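Local coordinates for catechol O-methyltransferase (Mycobacterium tuberculosis, PDB 6JCL), which transfers a methyl group from S-adenosyl-L-methionine to a hydroxyl of catechol-like compounds, using a divalent metal cation, at residues Pro9-Ala14 / Thr205-Lys209; Leu16-Val21 / Ala46-Lys50. All blocks are in the same frame, centred on the assembly; numbering follows the deposited sequence.

Interaction 1 of 2, residues Pro9-Ala14 / Thr205-Lys209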
ATOM      1  N   PRO A   9      -7.276 -15.783   7.780  1.00 17.98           N
ATOM      2  CA  PRO A   9      -6.798 -14.384   7.732  1.00 17.28           C
ATOM      3  C   PRO A   9      -7.175 -13.608   8.985  1.00 19.08           C
ATOM      4  O   PRO A   9      -6.365 -12.805   9.466  1.00 16.94           O
ATOM      5  CB  PRO A   9      -7.454 -13.817   6.460  1.00 16.61           C
ATOM      6  CG  PRO A   9      -7.595 -15.086   5.567  1.00 17.11           C
ATOM      7  CD  PRO A   9      -7.999 -16.171   6.548  1.00 18.50           C
ATOM      8  N   PRO A  10      -8.374 -13.799   9.571  1.00 17.76           N
ATOM      9  CA  PRO A  10      -8.622 -13.109  10.857  1.00 19.03           C
ATOM     10  C   PRO A  10      -7.616 -13.450  11.946  1.00 19.55           C
ATOM     11  O   PRO A  10      -7.157 -12.539  12.660  1.00 20.50           O
ATOM     12  CB  PRO A  10     -10.040 -13.571  11.238  1.00 20.15           C
ATOM     13  CG  PRO A  10     -10.703 -13.750   9.894  1.00 23.56           C
ATOM     14  CD  PRO A  10      -9.622 -14.390   9.039  1.00 19.04           C
ATOM     15  N   ASP A  11      -7.239 -14.730  12.077  1.00 19.28           N
ATOM     16  CA  ASP A  11      -6.219 -15.123  13.053  1.00 19.57           C
ATOM     17  C   ASP A  11      -4.897 -14.425  12.779  1.00 19.34           C
ATOM     18  O   ASP A  11      -4.211 -13.985  13.709  1.00 19.63           O
ATOM     19  CB  ASP A  11      -5.961 -16.630  13.011  1.00 21.92           C
ATOM     20  CG  ASP A  11      -7.154 -17.467  13.433  1.00 33.08           C
ATOM     21  OD1 ASP A  11      -7.907 -17.049  14.330  1.00 31.35           O
ATOM     22  OD2 ASP A  11      -7.330 -18.549  12.837  1.00 35.33           O
ATOM     23  N   VAL A  12      -4.503 -14.366  11.508  1.00 18.85           N
ATOM     24  CA  VAL A  12      -3.256 -13.702  11.147  1.00 18.28           C
ATOM     25  C   VAL A  12      -3.328 -12.217  11.487  1.00 17.74           C
ATOM     26  O   VAL A  12      -2.380 -11.655  12.044  1.00 18.40           O
ATOM     27  CB  VAL A  12      -2.939 -13.937   9.665  1.00 18.57           C
ATOM     28  CG1 VAL A  12      -1.748 -13.063   9.237  1.00 21.63           C
ATOM     29  CG2 VAL A  12      -2.626 -15.414   9.454  1.00 18.84           C
ATOM     30  N   ASP A  13      -4.466 -11.575  11.217  1.00 17.92           N
ATOM     31  CA  ASP A  13      -4.598 -10.157  11.558  1.00 17.90           C
ATOM     32  C   ASP A  13      -4.485  -9.926  13.056  1.00 17.38           C
ATOM     33  O   ASP A  13      -3.961  -8.895  13.488  1.00 18.57           O
ATOM     34  CB  ASP A  13      -5.926  -9.580  11.076  1.00 16.28           C
ATOM     35  CG  ASP A  13      -5.785  -8.703   9.820  1.00 20.93           C
ATOM     36  OD1 ASP A  13      -4.704  -8.674   9.180  1.00 19.05           O
ATOM     37  OD2 ASP A  13      -6.776  -8.030   9.475  1.00 21.30           O
ATOM     38  N   ALA A  14      -5.019 -10.840  13.871  1.00 18.62           N
ATOM     39  CA  ALA A  14      -4.877 -10.672  15.312  1.00 19.90           C
ATOM     40  C   ALA A  14      -3.409 -10.681  15.719  1.00 20.63           C
ATOM     41  O   ALA A  14      -2.987  -9.871  16.555  1.00 20.47           O
ATOM     42  CB  ALA A  14      -5.655 -11.754  16.055  1.00 20.32           C
ATOM     43  N   THR A 205      -7.178  -7.772  -0.702  1.00 14.08           N
ATOM     44  CA  THR A 205      -6.736  -8.003   0.670  1.00 14.34           C
ATOM     45  C   THR A 205      -7.629  -9.024   1.349  1.00 14.25           C
ATOM     46  O   THR A 205      -8.777  -9.248   0.949  1.00 15.52           O
ATOM     47  CB  THR A 205      -6.731  -6.719   1.512  1.00 17.89           C
ATOM     48  OG1 THR A 205      -8.060  -6.188   1.628  1.00 17.89           O
ATOM     49  CG2 THR A 205      -5.796  -5.672   0.875  1.00 16.78           C
ATOM     50  N   VAL A 206      -7.080  -9.650   2.381  1.00 14.46           N
ATOM     51  CA  VAL A 206      -7.863 -10.458   3.307  1.00 15.05           C
ATOM     52  C   VAL A 206      -7.434 -10.059   4.711  1.00 14.89           C
ATOM     53  O   VAL A 206      -6.466  -9.316   4.906  1.00 15.35           O
ATOM     54  CB  VAL A 206      -7.691 -11.978   3.085  1.00 16.77           C
ATOM     55  CG1 VAL A 206      -8.384 -12.408   1.765  1.00 15.46           C
ATOM     56  CG2 VAL A 206      -6.203 -12.369   3.071  1.00 15.54           C
ATOM     57  N   GLY A 207      -8.163 -10.555   5.686  1.00 16.82           N
ATOM     58  CA  GLY A 207      -7.874 -10.241   7.078  1.00 16.64           C
ATOM     59  C   GLY A 207      -9.149 -10.318   7.901  1.00 15.63           C
ATOM     60  O   GLY A 207     -10.051 -11.088   7.590  1.00 19.35           O
ATOM     61  N   ARG A 208      -9.195  -9.481   8.941  0.51 16.17           N
ATOM     62  CA  ARG A 208     -10.355  -9.466   9.829  0.51 18.73           C
ATOM     63  C   ARG A 208     -11.646  -9.217   9.062  0.51 18.98           C
ATOM     64  O   ARG A 208     -12.696  -9.776   9.402  0.51 21.05           O
ATOM     65  CB  ARG A 208     -10.163  -8.396  10.904  0.51 22.46           C
ATOM     66  CG  ARG A 208     -11.192  -8.425  12.025  0.51 32.78           C
ATOM     67  CD  ARG A 208     -10.768  -7.448  13.114  0.51 32.66           C
ATOM     68  NE  ARG A 208      -9.336  -7.186  13.003  0.51 28.80           N
ATOM     69  CZ  ARG A 208      -8.409  -7.727  13.785  0.51 21.96           C
ATOM     70  NH1 ARG A 208      -7.144  -7.445  13.577  0.51 28.91           N
ATOM     71  NH2 ARG A 208      -8.746  -8.564  14.759  0.51 35.49           N
ATOM     72  N   LYS A 209     -11.594  -8.376   8.029  1.00 16.19           N
ATOM     73  CA  LYS A 209     -12.805  -7.946   7.342  1.00 17.24           C
ATOM     74  C   LYS A 209     -13.158  -8.797   6.124  1.00 20.74           C
ATOM     75  O   LYS A 209     -14.132  -8.484   5.432  1.00 23.96           O
ATOM     76  CB  LYS A 209     -12.674  -6.466   6.948  1.00 17.06           C
ATOM     77  CG  LYS A 209     -12.454  -5.562   8.175  1.00 18.83           C
ATOM     78  CD  LYS A 209     -12.337  -4.093   7.758  1.00 17.95           C
ATOM     79  CE  LYS A 209     -13.618  -3.632   7.109  1.00 16.62           C
ATOM     80  NZ  LYS A 209     -13.611  -2.128   6.885  1.00 20.69           N
TER
HETATM   81  O   HOH W   1      -5.981  -5.520  11.419  1.00 22.48           O

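Interaction 2 of 2, residues Leu16-Val21 / Ala46-Lys50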
ATOM      1  N   LEU A  16      -0.871  -9.844  13.702  1.00 18.38           N
ATOM      2  CA  LEU A  16      -0.289  -8.616  13.178  1.00 17.96           C
ATOM      3  C   LEU A  16      -0.656  -7.430  14.062  1.00 17.99           C
ATOM      4  O   LEU A  16       0.182  -6.558  14.317  1.00 18.21           O
ATOM      5  CB  LEU A  16      -0.759  -8.384  11.736  1.00 17.15           C
ATOM      6  CG  LEU A  16      -0.363  -9.424  10.673  1.00 18.17           C
ATOM      7  CD1 LEU A  16      -0.945  -9.048   9.327  1.00 17.26           C
ATOM      8  CD2 LEU A  16       1.142  -9.536  10.570  1.00 19.08           C
ATOM      9  N   ASP A  17      -1.904  -7.381  14.541  1.00 18.39           N
ATOM     10  CA  ASP A  17      -2.307  -6.305  15.445  1.00 21.29           C
ATOM     11  C   ASP A  17      -1.448  -6.309  16.705  1.00 25.73           C
ATOM     12  O   ASP A  17      -0.903  -5.272  17.105  1.00 21.37           O
ATOM     13  CB  ASP A  17      -3.790  -6.436  15.806  1.00 20.10           C
ATOM     14  CG  ASP A  17      -4.713  -6.071  14.665  1.00 20.92           C
ATOM     15  OD1 ASP A  17      -4.242  -5.609  13.602  1.00 22.35           O
ATOM     16  OD2 ASP A  17      -5.947  -6.237  14.831  1.00 23.25           O
ATOM     17  N   SER A  18      -1.280  -7.486  17.318  0.50 19.65           N
ATOM     18  CA  SER A  18      -0.523  -7.589  18.560  0.50 23.06           C
ATOM     19  C   SER A  18       0.957  -7.297  18.355  0.50 21.81           C
ATOM     20  O   SER A  18       1.629  -6.807  19.272  0.50 23.77           O
ATOM     21  CB  SER A  18      -0.705  -8.985  19.159  0.50 26.15           C
ATOM     22  OG  SER A  18       0.338  -9.294  20.065  0.50 29.19           O
ATOM     23  N   THR A  19       1.481  -7.580  17.166  1.00 20.45           N
ATOM     24  CA  THR A  19       2.907  -7.484  16.919  1.00 20.86           C
ATOM     25  C   THR A  19       3.332  -6.104  16.428  1.00 20.53           C
ATOM     26  O   THR A  19       4.413  -5.624  16.801  1.00 21.21           O
ATOM     27  CB  THR A  19       3.284  -8.570  15.914  1.00 20.68           C
ATOM     28  OG1 THR A  19       2.984  -9.855  16.493  1.00 21.23           O
ATOM     29  CG2 THR A  19       4.756  -8.491  15.567  1.00 25.81           C
ATOM     30  N   LEU A  20       2.510  -5.464  15.591  1.00 19.61           N
ATOM     31  CA  LEU A  20       2.890  -4.235  14.904  1.00 19.32           C
ATOM     32  C   LEU A  20       2.168  -2.998  15.409  1.00 23.03           C
ATOM     33  O   LEU A  20       2.655  -1.889  15.178  1.00 24.04           O
ATOM     34  CB  LEU A  20       2.633  -4.370  13.396  1.00 18.49           C
ATOM     35  CG  LEU A  20       3.381  -5.499  12.689  1.00 20.20           C
ATOM     36  CD1 LEU A  20       2.998  -5.492  11.220  1.00 18.83           C
ATOM     37  CD2 LEU A  20       4.880  -5.358  12.856  1.00 19.43           C
ATOM     38  N   VAL A  21       1.021  -3.146  16.052  1.00 24.99           N
ATOM     39  CA  VAL A  21       0.272  -2.021  16.598  1.00 25.99           C
ATOM     40  C   VAL A  21       0.307  -2.026  18.126  1.00 28.99           C
ATOM     41  O   VAL A  21       0.649  -1.018  18.754  1.00 28.89           O
ATOM     42  CB  VAL A  21      -1.178  -2.016  16.070  1.00 23.14           C
ATOM     43  CG1 VAL A  21      -1.977  -0.851  16.694  1.00 28.15           C
ATOM     44  CG2 VAL A  21      -1.189  -1.896  14.544  1.00 20.99           C
ATOM     45  N   ALA A  46      -7.033  -2.407  12.030  1.00 16.28           N
ATOM     46  CA  ALA A  46      -5.845  -1.704  12.519  1.00 17.86           C
ATOM     47  C   ALA A  46      -4.716  -1.719  11.488  1.00 19.58           C
ATOM     48  O   ALA A  46      -4.021  -0.714  11.317  1.00 17.85           O
ATOM     49  CB  ALA A  46      -5.376  -2.305  13.847  1.00 19.37           C
ATOM     50  N   GLN A  47      -4.495  -2.851  10.799  1.00 16.35           N
ATOM     51  CA  GLN A  47      -3.428  -2.867   9.790  1.00 15.22           C
ATOM     52  C   GLN A  47      -3.740  -1.911   8.637  1.00 16.11           C
ATOM     53  O   GLN A  47      -2.835  -1.248   8.092  1.00 16.85           O
ATOM     54  CB  GLN A  47      -3.211  -4.290   9.248  1.00 20.23           C
ATOM     55  CG  GLN A  47      -2.743  -5.342  10.298  1.00 16.28           C
ATOM     56  CD  GLN A  47      -1.529  -4.900  11.107  1.00 20.88           C
ATOM     57  OE1 GLN A  47      -0.439  -4.690  10.566  1.00 21.03           O
ATOM     58  NE2 GLN A  47      -1.707  -4.774  12.424  1.00 22.75           N
ATOM     59  N   GLN A  48      -5.013  -1.852   8.237  1.00 15.75           N
ATOM     60  CA  GLN A  48      -5.435  -0.953   7.172  1.00 17.05           C
ATOM     61  C   GLN A  48      -5.292   0.501   7.591  1.00 18.56           C
ATOM     62  O   GLN A  48      -4.828   1.341   6.809  1.00 17.72           O
ATOM     63  CB  GLN A  48      -6.886  -1.246   6.792  1.00 18.58           C
ATOM     64  CG  GLN A  48      -7.091  -2.596   6.170  1.00 18.63           C
ATOM     65  CD  GLN A  48      -8.572  -2.926   6.016  1.00 21.37           C
ATOM     66  OE1 GLN A  48      -9.426  -2.303   6.644  1.00 23.35           O
ATOM     67  NE2 GLN A  48      -8.874  -3.918   5.184  1.00 22.07           N
ATOM     68  N   GLY A  49      -5.737   0.821   8.802  1.00 17.75           N
ATOM     69  CA  GLY A  49      -5.585   2.181   9.286  1.00 19.67           C
ATOM     70  C   GLY A  49      -4.127   2.578   9.396  1.00 20.68           C
ATOM     71  O   GLY A  49      -3.730   3.656   8.951  1.00 19.27           O
ATOM     72  N   LYS A  50      -3.295   1.685   9.930  1.00 17.72           N
ATOM     73  CA  LYS A  50      -1.882   2.002  10.016  1.00 17.51           C
ATOM     74  C   LYS A  50      -1.282   2.222   8.633  1.00 18.62           C
ATOM     75  O   LYS A  50      -0.422   3.092   8.461  1.00 19.33           O
ATOM     76  CB  LYS A  50      -1.139   0.895  10.752  1.00 16.34           C
ATOM     77  CG  LYS A  50       0.338   1.259  11.002  1.00 21.86           C
ATOM     78  CD  LYS A  50       0.689   0.944  12.433  1.00 26.11           C
ATOM     79  CE  LYS A  50       2.017   1.541  12.808  1.00 28.40           C
ATOM     80  NZ  LYS A  50       2.728   0.652  13.729  1.00 22.69           N
TER
HETATM   81  O   HOH W   1      -5.981  -5.520  11.419  1.00 22.48           O
HETATM   82  O   HOH W   2      -8.124  -4.395  13.828  1.00 22.71           O

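Interaction 1 of 2, residues Pro9-Ala14 / Thr205-Lys209
D13 OD2 is held from two directions at this contact. R208 N donates to D13 OD2 at 2.9 Å, and the N-H...O angle is 168°. The bond is nearly straight, but it meets the oxygen from above the carboxylate plane, 49° out of it. Water 1 adds a weak bond to the same OD2. The other oxygen, D13 OD1, accepts from the side-chain amide of Q204 of the second subunit, so both ends of this buried carboxylate have partners. A chi1 of -104°, off a staggered value, holds the carboxylate over G207 and R208 N. G207 has no side chain at the spot where the carboxylate lies, and D13 OD2 comes within 3.4 Å of G207 CA.

The R208 side chain runs along the helix toward A14. R208 has two conformers. In the one given, the chain bends at chi3 and brings NH1 3.5 Å from D13 CB. The charged atoms of the two residues do not meet. Water 1 lies at the edge of the guanidinium, in its plane, and accepts from R208 NH1 at 3.1 Å. The same NH1 pairs with D17 one turn further on, but implausibly closely, so the detail of this whole guanidinium end is doubtful.

Nearer the helix start, the ring of P9 lies on the chain: P9 CB is 3.4 Å from G207 N, and its CB and CG touch V206 CB and CG2. P10 rests CG and CD against the carbonyl of G207, with P10 CG at 3.6 Å from G207 O. W211 of the second subunit packs on P9, and V206 pairs with a strand of that subunit, so the sheet continues across the interface. The contact thus sets the first turns of helix 9-21 on G207 and R208, beyond strand 198-206, the outermost of this chain's sheet, at the dimer interface of a class I SAM-dependent methyltransferase fold.

Interaction 2 of 2, residues Leu16-Val21 / Ala46-Lys50
A knob-into-hole contact joins helices 9-21 and 46-58 at the dimer interface of the methyltransferase fold, with Q47 as the knob among L16, D17, L20 and V21. The segment axes approach to 10.4 Å and make an angle of 35°. Q47 bends at chi2 (-51°), which turns its amide toward the first helix. There Q47 NE2 donates to D17 OD1 at 2.9 Å, almost straight. The carboxylate oxygen uses its anti lone pair and lies in the amide plane. L16 CB packs on the amide carbon, and L20 CD1 touches OE1. That OE1 accepts from the backbone N of A202 of the second subunit, so both ends of the amide are fixed. A46 CB sits 3.5 Å from D17 OD1. Water 2 links D17 OD2 to A46 N; OD2 also faces R208, a salt bridge of doubtful length. V21 CG2 lies 3.6 Å from Q47 NE2 and also meets K50 CD. K50 NZ donates to L20 O at 2.9 Å, and forms a salt bridge with D199 of the second subunit. L16, L20 and K50 also pack on residues 201-202 of that chain, so the two helices lie side by side against the neighbouring subunit's strand 198-206.

How the interactions relate
Both contacts use helix 9-21, and their centres are 10 Å apart. Interaction 1 sets its first turns on G207 and R208; interaction 2 packs its later turns on helix 46-58. Water 1 is shared: in interaction 2 it donates to D17 OD1 and accepts from Q47 N. The R208-D17 salt bridge is a direct link, but a doubtful one. D13 OD1 also packs on Q47 CG at 4.0 Å. Neither contact reaches the cofactor product: the side chains of R208 and A46 are about 12 Å and 11 Å from bound S-adenosyl-L-homocysteine. The A46 side chain is about 7 Å from that of V44, inferred to bind S-adenosyl-L-methionine. Both contacts also touch the second subunit.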